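Local coordinates for protein endoglucanase FnCel5A (Fervidobacterium nodosum, PDB 3NCO) that probably hydrolyses internal beta-1,4-glucosidic bonds of cellulose as a family 5 endoglucanase, at residues Q125-F130 / K167-R172; K136-I141 / S171-I176; N197-F202 / N253-L258. One frame throughout, in Å; residues are numbered along the deposited sequence.

Contact 1: Q125-F130 / K167-R172; sequences QVAQAF and KTNPSR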
ATOM      1  N   GLN A 125       9.517  15.981  -8.115  1.00 18.24           N
ATOM      2  CA  GLN A 125       9.874  15.388  -9.385  1.00 19.62           C
ATOM      3  C   GLN A 125       8.865  14.351  -9.900  1.00 18.90           C
ATOM      4  O   GLN A 125       8.584  14.320 -11.103  1.00 19.14           O
ATOM      5  CB  GLN A 125      11.219  14.733  -9.256  1.00 18.68           C
ATOM      6  CG  GLN A 125      12.295  15.775  -9.143  1.00 20.36           C
ATOM      7  CD  GLN A 125      13.619  15.108  -8.921  1.00 21.10           C
ATOM      8  OE1 GLN A 125      14.181  14.559  -9.848  1.00 22.33           O
ATOM      9  NE2 GLN A 125      14.079  15.061  -7.667  1.00 21.03           N
ATOM     10  N   VAL A 126       8.410  13.454  -9.051  1.00 18.53           N
ATOM     11  CA  VAL A 126       7.472  12.415  -9.481  1.00 17.96           C
ATOM     12  C   VAL A 126       6.147  13.075  -9.898  1.00 18.82           C
ATOM     13  O   VAL A 126       5.590  12.770 -11.004  1.00 19.23           O
ATOM     14  CB  VAL A 126       7.210  11.393  -8.380  1.00 18.25           C
ATOM     15  CG1 VAL A 126       6.170  10.351  -8.887  1.00 15.30           C
ATOM     16  CG2 VAL A 126       8.519  10.710  -7.937  1.00 16.79           C
ATOM     17  N   ALA A 127       5.692  14.037  -9.104  1.00 18.35           N
ATOM     18  CA  ALA A 127       4.501  14.802  -9.481  1.00 18.98           C
ATOM     19  C   ALA A 127       4.692  15.511 -10.809  1.00 18.74           C
ATOM     20  O   ALA A 127       3.770  15.584 -11.654  1.00 19.68           O
ATOM     21  CB  ALA A 127       4.090  15.821  -8.381  1.00 18.79           C
ATOM     22  N   GLN A 128       5.863  16.131 -11.022  1.00 18.95           N
ATOM     23  CA  GLN A 128       6.050  16.818 -12.294  1.00 19.54           C
ATOM     24  C   GLN A 128       5.983  15.806 -13.425  1.00 19.49           C
ATOM     25  O   GLN A 128       5.345  16.066 -14.489  1.00 21.30           O
ATOM     26  CB  GLN A 128       7.391  17.522 -12.331  1.00 20.80           C
ATOM     27  CG  GLN A 128       7.766  18.093 -13.719  1.00 22.95           C
ATOM     28  CD  GLN A 128       6.955  19.330 -14.083  1.00 30.04           C
ATOM     29  OE1 GLN A 128       6.537  20.075 -13.211  1.00 33.08           O
ATOM     30  NE2 GLN A 128       6.729  19.542 -15.381  1.00 33.04           N
ATOM     31  N   ALA A 129       6.617  14.652 -13.219  1.00 18.83           N
ATOM     32  CA  ALA A 129       6.728  13.647 -14.305  1.00 18.61           C
ATOM     33  C   ALA A 129       5.373  13.059 -14.676  1.00 19.23           C
ATOM     34  O   ALA A 129       5.100  12.790 -15.878  1.00 19.93           O
ATOM     35  CB  ALA A 129       7.733  12.566 -13.975  1.00 18.86           C
ATOM     36  N   PHE A 130       4.511  12.891 -13.667  1.00 19.05           N
ATOM     37  CA  PHE A 130       3.217  12.221 -13.904  1.00 18.35           C
ATOM     38  C   PHE A 130       2.024  13.198 -14.013  1.00 18.93           C
ATOM     39  O   PHE A 130       0.890  12.780 -14.103  1.00 19.53           O
ATOM     40  CB  PHE A 130       2.996  11.149 -12.807  1.00 16.67           C
ATOM     41  CG  PHE A 130       3.863   9.929 -13.011  1.00 18.30           C
ATOM     42  CD1 PHE A 130       3.455   8.925 -13.891  1.00 19.96           C
ATOM     43  CD2 PHE A 130       5.074   9.787 -12.335  1.00 19.68           C
ATOM     44  CE1 PHE A 130       4.259   7.765 -14.088  1.00 22.07           C
ATOM     45  CE2 PHE A 130       5.895   8.645 -12.509  1.00 20.95           C
ATOM     46  CZ  PHE A 130       5.466   7.619 -13.377  1.00 19.70           C
ATOM     47  N   LYS A 167       1.101  21.539  -6.604  1.00 20.65           N
ATOM     48  CA  LYS A 167       1.531  22.605  -7.508  1.00 21.70           C
ATOM     49  C   LYS A 167       1.292  22.186  -8.973  1.00 21.59           C
ATOM     50  O   LYS A 167       0.884  22.998  -9.801  1.00 23.11           O
ATOM     51  CB  LYS A 167       3.014  22.957  -7.293  1.00 23.08           C
ATOM     52  CG  LYS A 167       3.252  23.811  -6.067  1.00 26.19           C
ATOM     53  CD  LYS A 167       4.699  24.206  -5.936  1.00 31.14           C
ATOM     54  CE  LYS A 167       4.919  25.005  -4.666  1.00 35.26           C
ATOM     55  NZ  LYS A 167       6.381  25.314  -4.551  1.00 38.67           N
ATOM     56  N   THR A 168       1.559  20.916  -9.266  1.00 20.80           N
ATOM     57  CA  THR A 168       1.432  20.371 -10.611  1.00 20.85           C
ATOM     58  C   THR A 168       0.222  19.419 -10.783  1.00 20.92           C
ATOM     59  O   THR A 168      -0.216  19.173 -11.900  1.00 21.44           O
ATOM     60  CB  THR A 168       2.706  19.583 -11.006  1.00 20.82           C
ATOM     61  OG1 THR A 168       3.033  18.639  -9.984  1.00 21.50           O
ATOM     62  CG2 THR A 168       3.896  20.532 -11.244  1.00 22.42           C
ATOM     63  N   ASN A 169      -0.300  18.900  -9.667  1.00 20.75           N
ATOM     64  CA  ASN A 169      -1.411  17.931  -9.659  1.00 20.20           C
ATOM     65  C   ASN A 169      -2.468  18.423  -8.651  1.00 20.79           C
ATOM     66  O   ASN A 169      -2.531  17.950  -7.493  1.00 19.74           O
ATOM     67  CB  ASN A 169      -0.916  16.539  -9.222  1.00 20.39           C
ATOM     68  CG  ASN A 169       0.027  15.902 -10.222  1.00 19.35           C
ATOM     69  OD1 ASN A 169      -0.367  15.031 -10.984  1.00 22.54           O
ATOM     70  ND2 ASN A 169       1.278  16.352 -10.232  1.00 21.16           N
ATOM     71  N   PRO A 170      -3.255  19.432  -9.048  1.00 20.97           N
ATOM     72  CA  PRO A 170      -4.158  20.057  -8.076  1.00 21.22           C
ATOM     73  C   PRO A 170      -5.249  19.149  -7.504  1.00 20.59           C
ATOM     74  O   PRO A 170      -5.712  19.402  -6.384  1.00 21.87           O
ATOM     75  CB  PRO A 170      -4.797  21.222  -8.843  1.00 23.22           C
ATOM     76  CG  PRO A 170      -4.391  21.090 -10.213  1.00 23.00           C
ATOM     77  CD  PRO A 170      -3.303  20.076 -10.371  1.00 22.28           C
ATOM     78  N   SER A 171      -5.656  18.110  -8.243  1.00 20.94           N
ATOM     79  CA  SER A 171      -6.802  17.292  -7.785  1.00 21.07           C
ATOM     80  C   SER A 171      -6.531  15.786  -7.664  1.00 18.92           C
ATOM     81  O   SER A 171      -7.413  15.024  -7.226  1.00 20.48           O
ATOM     82  CB  SER A 171      -8.015  17.528  -8.711  1.00 21.82           C
ATOM     83  OG  SER A 171      -7.702  17.110 -10.047  1.00 28.24           O
ATOM     84  N   ARG A 172      -5.346  15.339  -8.096  1.00 16.81           N
ATOM     85  CA  ARG A 172      -5.030  13.910  -8.075  1.00 17.69           C
ATOM     86  C   ARG A 172      -5.166  13.362  -6.676  1.00 17.07           C
ATOM     87  O   ARG A 172      -4.766  14.007  -5.687  1.00 17.65           O
ATOM     88  CB  ARG A 172      -3.611  13.625  -8.570  1.00 16.90           C
ATOM     89  CG  ARG A 172      -3.402  12.110  -8.883  1.00 18.50           C
ATOM     90  CD  ARG A 172      -1.992  11.863  -9.431  1.00 17.53           C
ATOM     91  NE  ARG A 172      -1.783  12.631 -10.687  1.00 15.75           N
ATOM     92  CZ  ARG A 172      -2.300  12.310 -11.885  1.00 20.46           C
ATOM     93  NH1 ARG A 172      -3.028  11.192 -12.038  1.00 20.32           N
ATOM     94  NH2 ARG A 172      -2.070  13.110 -12.915  1.00 20.47           N
TER
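Asn169 turns the NH2 end of its amide to helix 112-130 and gives a hydrogen bond from ND2 to Ala127 O at 3.0 Å, with an N-H...O angle of 157°. Ala127 O lies almost in the plane of the Asn169 amide, whereas ND2 stands well above the plane of the Ala127 carbonyl. ND2 also reaches Thr168 OG1, 2.9 Å away, in a weak bond, and packs at 3.4 Å on the methyl CB of Ala127. The other end of the amide faces Arg172. That guanidinium grips Asn169 side-on, NE and NH2 both giving bonds to the single atom OD1, NE at 2.8 Å and NH2 at 3.2 Å. OD1 lies in the guanidinium plane. With OD1 taken by two donors and ND2 giving to Ala127 O, a flip of the amide would probably cost all three bonds. The fold is the TIM barrel of family 5 cellulases, and here the C-terminal ends of two successive outer helices, 112-130 and 151-168, come together; the chain then runs through 169-173 into strand 174-177. Arg172 NH2 also lies near Phe130 O but at a poor angle for a bond; besides Asn169 OD1, NH2 bonds to Tyr133 O, in the loop that follows helix 112-130. Nearer the surface, the side chains of Gln128 and Thr168 cross at about a right angle. Gln128 CG is anti to the backbone N, the bend at chi2 (73°) swings CD back, and its OE1 lies 3.3 Å from Thr168 CG2. Thr168 OG1, on the other branch, sits 3.4 Å from Ala127 CB. The Phe130 ring leads away from this polar group to pack on Leu81 and Val88 of helix 78-93.

Contact 2: K136-I141 / S171-I176; sequences KLFFEI and SRIVII
Arg172 NH1 gives a nearly straight hydrogen bond to Leu137 O at 2.9 Å, the oxygen lying at the edge of the guanidinium and close to its plane; Asn169 OD1 and Pro134 O take other N-H groups of this side chain. Backbone bonds then pair the strands: Phe139 N to Ile173 O at 3.0 Å, Ile175 N to Phe139 O at 2.8 Å, and a weak one from Ile141 N to Ile175 O. Glu140 turns its carboxylate to Arg59 in a salt bridge, while its CG packs on Ile175 CG2. Arg172 CD sits over the centre of the Phe139 ring, 3.4 Å from its centroid, in a CH-pi contact; beyond it the chain bends at chi3 (-60°). Ile173 CB covers one face of the Phe138 ring, displaced toward the rim, in a second CH-pi contact. On the side turned to helices 112-130 and 151-168, Ile141 CD1 meets Val174 CG1 and Ile176 CD1, each at 3.6 Å. Strands 137-140 and 174-177, joined through helix 151-168, form one parallel beta-alpha-beta unit of the TIM barrel.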
ATOM      1  N   LYS A 136      -6.786   7.936 -12.975  1.00 19.73           N
ATOM      2  CA  LYS A 136      -6.781   6.552 -12.486  1.00 19.24           C
ATOM      3  C   LYS A 136      -5.390   6.188 -11.941  1.00 16.81           C
ATOM      4  O   LYS A 136      -5.205   5.093 -11.472  1.00 16.30           O
ATOM      5  CB  LYS A 136      -7.168   5.578 -13.603  1.00 20.53           C
ATOM      6  CG  LYS A 136      -8.670   5.634 -13.886  1.00 23.10           C
ATOM      7  CD  LYS A 136      -8.951   5.134 -15.289  1.00 34.77           C
ATOM      8  CE  LYS A 136     -10.458   5.354 -15.600  1.00 39.36           C
ATOM      9  NZ  LYS A 136     -10.729   5.080 -17.028  1.00 45.72           N
ATOM     10  N   LEU A 137      -4.435   7.114 -12.069  1.00 17.62           N
ATOM     11  CA  LEU A 137      -3.164   7.049 -11.313  1.00 17.01           C
ATOM     12  C   LEU A 137      -3.291   7.893 -10.032  1.00 17.17           C
ATOM     13  O   LEU A 137      -3.508   9.114 -10.121  1.00 18.24           O
ATOM     14  CB  LEU A 137      -1.995   7.613 -12.123  1.00 18.06           C
ATOM     15  CG  LEU A 137      -0.642   7.684 -11.395  1.00 16.80           C
ATOM     16  CD1 LEU A 137      -0.075   6.265 -11.070  1.00 20.36           C
ATOM     17  CD2 LEU A 137       0.347   8.510 -12.232  1.00 19.10           C
ATOM     18  N   PHE A 138      -3.045   7.236  -8.896  1.00 17.46           N
ATOM     19  CA  PHE A 138      -3.047   7.883  -7.558  1.00 15.37           C
ATOM     20  C   PHE A 138      -1.629   7.946  -6.992  1.00 15.08           C
ATOM     21  O   PHE A 138      -0.829   7.028  -7.268  1.00 15.00           O
ATOM     22  CB  PHE A 138      -3.868   7.041  -6.554  1.00 14.89           C
ATOM     23  CG  PHE A 138      -5.332   6.917  -6.887  1.00 16.87           C
ATOM     24  CD1 PHE A 138      -5.904   7.578  -7.939  1.00 17.94           C
ATOM     25  CD2 PHE A 138      -6.153   6.169  -6.048  1.00 19.61           C
ATOM     26  CE1 PHE A 138      -7.279   7.381  -8.257  1.00 19.28           C
ATOM     27  CE2 PHE A 138      -7.515   6.001  -6.319  1.00 19.17           C
ATOM     28  CZ  PHE A 138      -8.081   6.592  -7.445  1.00 16.78           C
ATOM     29  N   PHE A 139      -1.313   8.995  -6.207  1.00 15.08           N
ATOM     30  CA  PHE A 139      -0.011   9.048  -5.536  1.00 15.09           C
ATOM     31  C   PHE A 139      -0.158   8.620  -4.080  1.00 15.75           C
ATOM     32  O   PHE A 139      -1.255   8.740  -3.518  1.00 16.25           O
ATOM     33  CB  PHE A 139       0.516  10.481  -5.503  1.00 15.98           C
ATOM     34  CG  PHE A 139       0.838  11.036  -6.865  1.00 15.46           C
ATOM     35  CD1 PHE A 139       1.000  10.148  -7.934  1.00 18.89           C
ATOM     36  CD2 PHE A 139       1.048  12.432  -7.070  1.00 17.39           C
ATOM     37  CE1 PHE A 139       1.292  10.591  -9.197  1.00 16.75           C
ATOM     38  CE2 PHE A 139       1.380  12.922  -8.346  1.00 16.72           C
ATOM     39  CZ  PHE A 139       1.528  12.000  -9.423  1.00 17.17           C
ATOM     40  N   GLU A 140       0.922   8.140  -3.456  1.00 15.92           N
ATOM     41  CA  GLU A 140       0.887   7.745  -2.058  1.00 15.97           C
ATOM     42  C   GLU A 140       2.196   8.183  -1.407  1.00 13.99           C
ATOM     43  O   GLU A 140       3.216   7.565  -1.675  1.00 13.06           O
ATOM     44  CB  GLU A 140       0.730   6.230  -1.966  1.00 16.43           C
ATOM     45  CG  GLU A 140       0.733   5.780  -0.481  1.00 15.43           C
ATOM     46  CD  GLU A 140       0.589   4.284  -0.257  1.00 18.58           C
ATOM     47  OE1 GLU A 140       0.568   3.542  -1.261  1.00 15.96           O
ATOM     48  OE2 GLU A 140       0.520   3.860   0.897  1.00 16.88           O
ATOM     49  N   ILE A 141       2.166   9.268  -0.626  1.00 15.75           N
ATOM     50  CA  ILE A 141       3.388   9.959  -0.203  1.00 14.98           C
ATOM     51  C   ILE A 141       4.474   9.067   0.388  1.00 14.78           C
ATOM     52  O   ILE A 141       5.633   9.109  -0.052  1.00 14.20           O
ATOM     53  CB  ILE A 141       3.063  11.066   0.800  1.00 14.41           C
ATOM     54  CG1 ILE A 141       2.313  12.142   0.012  1.00 16.52           C
ATOM     55  CG2 ILE A 141       4.370  11.733   1.330  1.00 14.33           C
ATOM     56  CD1 ILE A 141       1.651  13.206   0.929  1.00 15.52           C
ATOM     57  N   SER A 171      -5.656  18.110  -8.243  1.00 20.94           N
ATOM     58  CA  SER A 171      -6.802  17.292  -7.785  1.00 21.07           C
ATOM     59  C   SER A 171      -6.531  15.786  -7.664  1.00 18.92           C
ATOM     60  O   SER A 171      -7.413  15.024  -7.226  1.00 20.48           O
ATOM     61  CB  SER A 171      -8.015  17.528  -8.711  1.00 21.82           C
ATOM     62  OG  SER A 171      -7.702  17.110 -10.047  1.00 28.24           O
ATOM     63  N   ARG A 172      -5.346  15.339  -8.096  1.00 16.81           N
ATOM     64  CA  ARG A 172      -5.030  13.910  -8.075  1.00 17.69           C
ATOM     65  C   ARG A 172      -5.166  13.362  -6.676  1.00 17.07           C
ATOM     66  O   ARG A 172      -4.766  14.007  -5.687  1.00 17.65           O
ATOM     67  CB  ARG A 172      -3.611  13.625  -8.570  1.00 16.90           C
ATOM     68  CG  ARG A 172      -3.402  12.110  -8.883  1.00 18.50           C
ATOM     69  CD  ARG A 172      -1.992  11.863  -9.431  1.00 17.53           C
ATOM     70  NE  ARG A 172      -1.783  12.631 -10.687  1.00 15.75           N
ATOM     71  CZ  ARG A 172      -2.300  12.310 -11.885  1.00 20.46           C
ATOM     72  NH1 ARG A 172      -3.028  11.192 -12.038  1.00 20.32           N
ATOM     73  NH2 ARG A 172      -2.070  13.110 -12.915  1.00 20.47           N
ATOM     74  N   ILE A 173      -5.723  12.169  -6.597  1.00 17.14           N
ATOM     75  CA  ILE A 173      -5.810  11.513  -5.298  1.00 17.42           C
ATOM     76  C   ILE A 173      -4.410  11.304  -4.679  1.00 16.46           C
ATOM     77  O   ILE A 173      -3.511  10.765  -5.334  1.00 18.07           O
ATOM     78  CB  ILE A 173      -6.535  10.198  -5.407  1.00 17.43           C
ATOM     79  CG1 ILE A 173      -8.020  10.436  -5.726  1.00 21.20           C
ATOM     80  CG2 ILE A 173      -6.353   9.397  -4.091  1.00 18.61           C
ATOM     81  CD1 ILE A 173      -8.831  11.026  -4.599  1.00 20.76           C
ATOM     82  N   VAL A 174      -4.233  11.701  -3.416  1.00 16.89           N
ATOM     83  CA  VAL A 174      -2.998  11.408  -2.710  1.00 15.28           C
ATOM     84  C   VAL A 174      -3.377  10.610  -1.463  1.00 16.54           C
ATOM     85  O   VAL A 174      -4.269  11.034  -0.683  1.00 16.44           O
ATOM     86  CB  VAL A 174      -2.269  12.719  -2.311  1.00 16.04           C
ATOM     87  CG1 VAL A 174      -1.047  12.455  -1.317  1.00 15.98           C
ATOM     88  CG2 VAL A 174      -1.871  13.454  -3.600  1.00 17.87           C
ATOM     89  N   ILE A 175      -2.709   9.469  -1.267  1.00 15.66           N
ATOM     90  CA  ILE A 175      -3.024   8.568  -0.149  1.00 15.29           C
ATOM     91  C   ILE A 175      -2.041   8.852   0.975  1.00 15.04           C
ATOM     92  O   ILE A 175      -0.827   8.870   0.748  1.00 16.54           O
ATOM     93  CB  ILE A 175      -2.897   7.095  -0.591  1.00 16.27           C
ATOM     94  CG1 ILE A 175      -4.065   6.771  -1.528  1.00 14.75           C
ATOM     95  CG2 ILE A 175      -2.923   6.100   0.602  1.00 13.73           C
ATOM     96  CD1 ILE A 175      -3.744   5.655  -2.469  1.00 16.06           C
ATOM     97  N   ILE A 176      -2.608   9.067   2.161  1.00 15.18           N
ATOM     98  CA  ILE A 176      -1.855   9.363   3.384  1.00 16.12           C
ATOM     99  C   ILE A 176      -1.857   8.164   4.340  1.00 16.24           C
ATOM    100  O   ILE A 176      -2.923   7.725   4.802  1.00 15.82           O
ATOM    101  CB  ILE A 176      -2.504  10.591   4.145  1.00 17.48           C
ATOM    102  CG1 ILE A 176      -2.721  11.746   3.187  1.00 19.14           C
ATOM    103  CG2 ILE A 176      -1.694  10.989   5.363  1.00 17.24           C
ATOM    104  CD1 ILE A 176      -1.488  12.169   2.380  1.00 22.15           C
TER

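Contact 3: N197-F202 / N253-L258; sequences NIIVSF and NVPIFL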
ATOM      1  N   ASN A 197      -9.107  15.727  -1.867  1.00 21.23           N
ATOM      2  CA  ASN A 197      -8.704  14.626  -2.701  1.00 20.67           C
ATOM      3  C   ASN A 197      -7.665  13.784  -2.000  1.00 18.84           C
ATOM      4  O   ASN A 197      -6.655  13.404  -2.617  1.00 19.53           O
ATOM      5  CB  ASN A 197      -8.214  15.144  -4.073  1.00 21.98           C
ATOM      6  CG  ASN A 197      -9.362  15.699  -4.898  1.00 25.38           C
ATOM      7  OD1 ASN A 197      -9.440  16.900  -5.143  1.00 29.10           O
ATOM      8  ND2 ASN A 197     -10.263  14.808  -5.314  1.00 29.81           N
ATOM      9  N   ILE A 198      -7.879  13.495  -0.703  1.00 18.21           N
ATOM     10  CA  ILE A 198      -7.015  12.558   0.018  1.00 16.78           C
ATOM     11  C   ILE A 198      -7.788  11.285   0.445  1.00 16.00           C
ATOM     12  O   ILE A 198      -9.006  11.331   0.638  1.00 16.00           O
ATOM     13  CB  ILE A 198      -6.277  13.193   1.228  1.00 17.73           C
ATOM     14  CG1 ILE A 198      -7.259  13.807   2.230  1.00 17.20           C
ATOM     15  CG2 ILE A 198      -5.258  14.242   0.726  1.00 18.51           C
ATOM     16  CD1 ILE A 198      -6.573  14.064   3.667  1.00 19.36           C
ATOM     17  N   ILE A 199      -7.034  10.200   0.607  1.00 15.60           N
ATOM     18  CA  ILE A 199      -7.562   8.962   1.177  1.00 14.38           C
ATOM     19  C   ILE A 199      -6.590   8.530   2.257  1.00 14.70           C
ATOM     20  O   ILE A 199      -5.372   8.639   2.070  1.00 15.72           O
ATOM     21  CB  ILE A 199      -7.616   7.875   0.066  1.00 12.56           C
ATOM     22  CG1 ILE A 199      -8.678   8.284  -0.986  1.00 15.92           C
ATOM     23  CG2 ILE A 199      -7.978   6.478   0.605  1.00 12.04           C
ATOM     24  CD1 ILE A 199      -8.713   7.383  -2.212  1.00 18.17           C
ATOM     25  N   VAL A 200      -7.113   7.996   3.361  1.00 15.21           N
ATOM     26  CA  VAL A 200      -6.189   7.578   4.436  1.00 14.42           C
ATOM     27  C   VAL A 200      -6.037   6.076   4.300  1.00 13.61           C
ATOM     28  O   VAL A 200      -6.998   5.368   3.947  1.00 15.60           O
ATOM     29  CB  VAL A 200      -6.804   7.968   5.840  1.00 16.09           C
ATOM     30  CG1 VAL A 200      -6.110   7.248   6.975  1.00 16.54           C
ATOM     31  CG2 VAL A 200      -6.753   9.501   6.025  1.00 17.08           C
ATOM     32  N   SER A 201      -4.824   5.580   4.550  1.00 14.48           N
ATOM     33  CA  SER A 201      -4.603   4.135   4.457  1.00 13.99           C
ATOM     34  C   SER A 201      -3.979   3.520   5.706  1.00 15.19           C
ATOM     35  O   SER A 201      -3.058   4.089   6.264  1.00 16.44           O
ATOM     36  CB  SER A 201      -3.708   3.869   3.249  1.00 16.32           C
ATOM     37  OG  SER A 201      -3.439   2.496   3.143  1.00 13.86           O
ATOM     38  N   PHE A 202      -4.463   2.327   6.088  1.00 14.82           N
ATOM     39  CA  PHE A 202      -3.787   1.548   7.169  1.00 14.93           C
ATOM     40  C   PHE A 202      -3.468   0.180   6.620  1.00 14.99           C
ATOM     41  O   PHE A 202      -3.944  -0.143   5.532  1.00 14.59           O
ATOM     42  CB  PHE A 202      -4.611   1.444   8.473  1.00 14.50           C
ATOM     43  CG  PHE A 202      -5.804   0.487   8.402  1.00 15.49           C
ATOM     44  CD1 PHE A 202      -5.821  -0.683   9.154  1.00 14.18           C
ATOM     45  CD2 PHE A 202      -6.936   0.809   7.615  1.00 14.38           C
ATOM     46  CE1 PHE A 202      -6.967  -1.556   9.108  1.00 16.70           C
ATOM     47  CE2 PHE A 202      -8.043  -0.050   7.554  1.00 16.39           C
ATOM     48  CZ  PHE A 202      -8.049  -1.211   8.294  1.00 16.60           C
ATOM     49  N   ASN A 253     -14.339  12.543   8.074  1.00 16.96           N
ATOM     50  CA  ASN A 253     -14.873  12.779   6.731  1.00 16.26           C
ATOM     51  C   ASN A 253     -13.872  12.384   5.661  1.00 17.28           C
ATOM     52  O   ASN A 253     -13.660  13.129   4.702  1.00 18.76           O
ATOM     53  CB  ASN A 253     -15.220  14.267   6.595  1.00 17.77           C
ATOM     54  CG  ASN A 253     -16.150  14.721   7.709  1.00 16.40           C
ATOM     55  OD1 ASN A 253     -15.900  15.724   8.408  1.00 21.01           O
ATOM     56  ND2 ASN A 253     -17.233  13.972   7.877  1.00 15.55           N
ATOM     57  N   VAL A 254     -13.266  11.214   5.819  1.00 16.18           N
ATOM     58  CA  VAL A 254     -12.215  10.776   4.862  1.00 16.69           C
ATOM     59  C   VAL A 254     -12.420   9.289   4.516  1.00 17.10           C
ATOM     60  O   VAL A 254     -12.837   8.506   5.370  1.00 15.96           O
ATOM     61  CB  VAL A 254     -10.818  11.071   5.460  1.00 17.40           C
ATOM     62  CG1 VAL A 254     -10.544  10.184   6.666  1.00 18.03           C
ATOM     63  CG2 VAL A 254      -9.697  11.022   4.414  1.00 22.28           C
ATOM     64  N   PRO A 255     -12.147   8.890   3.244  1.00 16.38           N
ATOM     65  CA  PRO A 255     -12.278   7.462   2.926  1.00 15.44           C
ATOM     66  C   PRO A 255     -11.045   6.687   3.374  1.00 16.37           C
ATOM     67  O   PRO A 255      -9.996   7.285   3.598  1.00 17.46           O
ATOM     68  CB  PRO A 255     -12.302   7.429   1.394  1.00 15.18           C
ATOM     69  CG  PRO A 255     -12.207   8.828   0.908  1.00 18.25           C
ATOM     70  CD  PRO A 255     -11.771   9.697   2.068  1.00 17.60           C
ATOM     71  N   ILE A 256     -11.195   5.356   3.462  1.00 15.78           N
ATOM     72  CA  ILE A 256     -10.139   4.493   3.960  1.00 15.32           C
ATOM     73  C   ILE A 256      -9.804   3.402   2.924  1.00 15.35           C
ATOM     74  O   ILE A 256     -10.699   2.681   2.457  1.00 16.44           O
ATOM     75  CB  ILE A 256     -10.620   3.758   5.249  1.00 14.55           C
ATOM     76  CG1 ILE A 256     -10.830   4.766   6.369  1.00 15.88           C
ATOM     77  CG2 ILE A 256      -9.671   2.631   5.653  1.00 14.27           C
ATOM     78  CD1 ILE A 256      -9.497   5.302   6.978  1.00 15.83           C
ATOM     79  N   PHE A 257      -8.490   3.224   2.672  1.00 14.28           N
ATOM     80  CA  PHE A 257      -7.936   2.118   1.857  1.00 14.44           C
ATOM     81  C   PHE A 257      -7.110   1.229   2.766  1.00 15.46           C
ATOM     82  O   PHE A 257      -6.179   1.667   3.459  1.00 16.09           O
ATOM     83  CB  PHE A 257      -7.066   2.792   0.775  1.00 14.70           C
ATOM     84  CG  PHE A 257      -6.126   1.902   0.038  1.00 13.37           C
ATOM     85  CD1 PHE A 257      -6.491   0.689  -0.573  1.00 14.08           C
ATOM     86  CD2 PHE A 257      -4.833   2.401  -0.160  1.00 16.17           C
ATOM     87  CE1 PHE A 257      -5.535   0.017  -1.351  1.00 16.15           C
ATOM     88  CE2 PHE A 257      -3.898   1.723  -0.882  1.00 18.53           C
ATOM     89  CZ  PHE A 257      -4.234   0.577  -1.518  1.00 16.26           C
ATOM     90  N   LEU A 258      -7.477  -0.049   2.806  1.00 13.93           N
ATOM     91  CA  LEU A 258      -6.658  -1.015   3.511  1.00 14.82           C
ATOM     92  C   LEU A 258      -5.549  -1.428   2.517  1.00 15.80           C
ATOM     93  O   LEU A 258      -5.788  -2.297   1.645  1.00 15.43           O
ATOM     94  CB  LEU A 258      -7.565  -2.237   3.847  1.00 13.46           C
ATOM     95  CG  LEU A 258      -6.864  -3.527   4.329  1.00 16.23           C
ATOM     96  CD1 LEU A 258      -6.053  -3.189   5.569  1.00 15.82           C
ATOM     97  CD2 LEU A 258      -7.846  -4.695   4.635  1.00 17.25           C
TER
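Ser201 OG and Phe202 N both donate to Phe257 O, which thus accepts two hydrogen bonds. Ser201 OG, anti to its backbone N (chi1 178°), donates from above the carbonyl plane to Phe257 O, 2.9 Å away, and Phe202 N donates to the same Phe257 O at 3.2 Å. An alanine in place of Ser201 would probably leave Phe257 O with the longer bond from Phe202 N as its remaining donor here and open a small gap beside Phe257 CD2. Val200 N to Pro255 O and Phe257 N to Val200 O complete the parallel pairing. Packing is close where Phe202 lies among its partners: Leu258 CD1 sits over one face, offset toward the rim, in a CH-pi contact, and Ile256 CG2 meets the edge 3.7 Å from Phe202 CE2. Val200 CG2 touches Val254 CG2, also at 3.7 Å. The contact thins toward the start of the segments, where Ile198 CG1 is 4.3 Å from Val254 CG2 and Asn253, exposed to solvent, ends helix 232-252 in a Schellman motif. That helix covers Val254, Ile256 and Leu258 through Trp248, Val245 and Phe242, whereas Pro255 and Phe257 lean on helix 12-20. Strand 174-177 flanks 198-204 in the barrel, and strand 289-292 flanks 256-261.

Overall arrangement
Along the chain contact 1 closes before contact 3 opens, and contact 2 ends on the same 171-176 region that contact 1 reaches through Ser171 and Arg172. Contacts 1 and 2 have centres about 9 Å apart: the first joins the outer helices 112-130 and 151-168, the second the adjacent strands 137-140 and 174-177 of the barrel, and Phe139 packs on Ala127, Phe130 and Asn169 between them. The centre of contact 3 lies about 10 Å from that of contact 2 and about 19 Å from that of contact 1. Strands 174-177 and 198-204 are neighbours, so one strand pairing separates contacts 2 and 3 round the eight-stranded parallel barrel that forms the core of this enzyme.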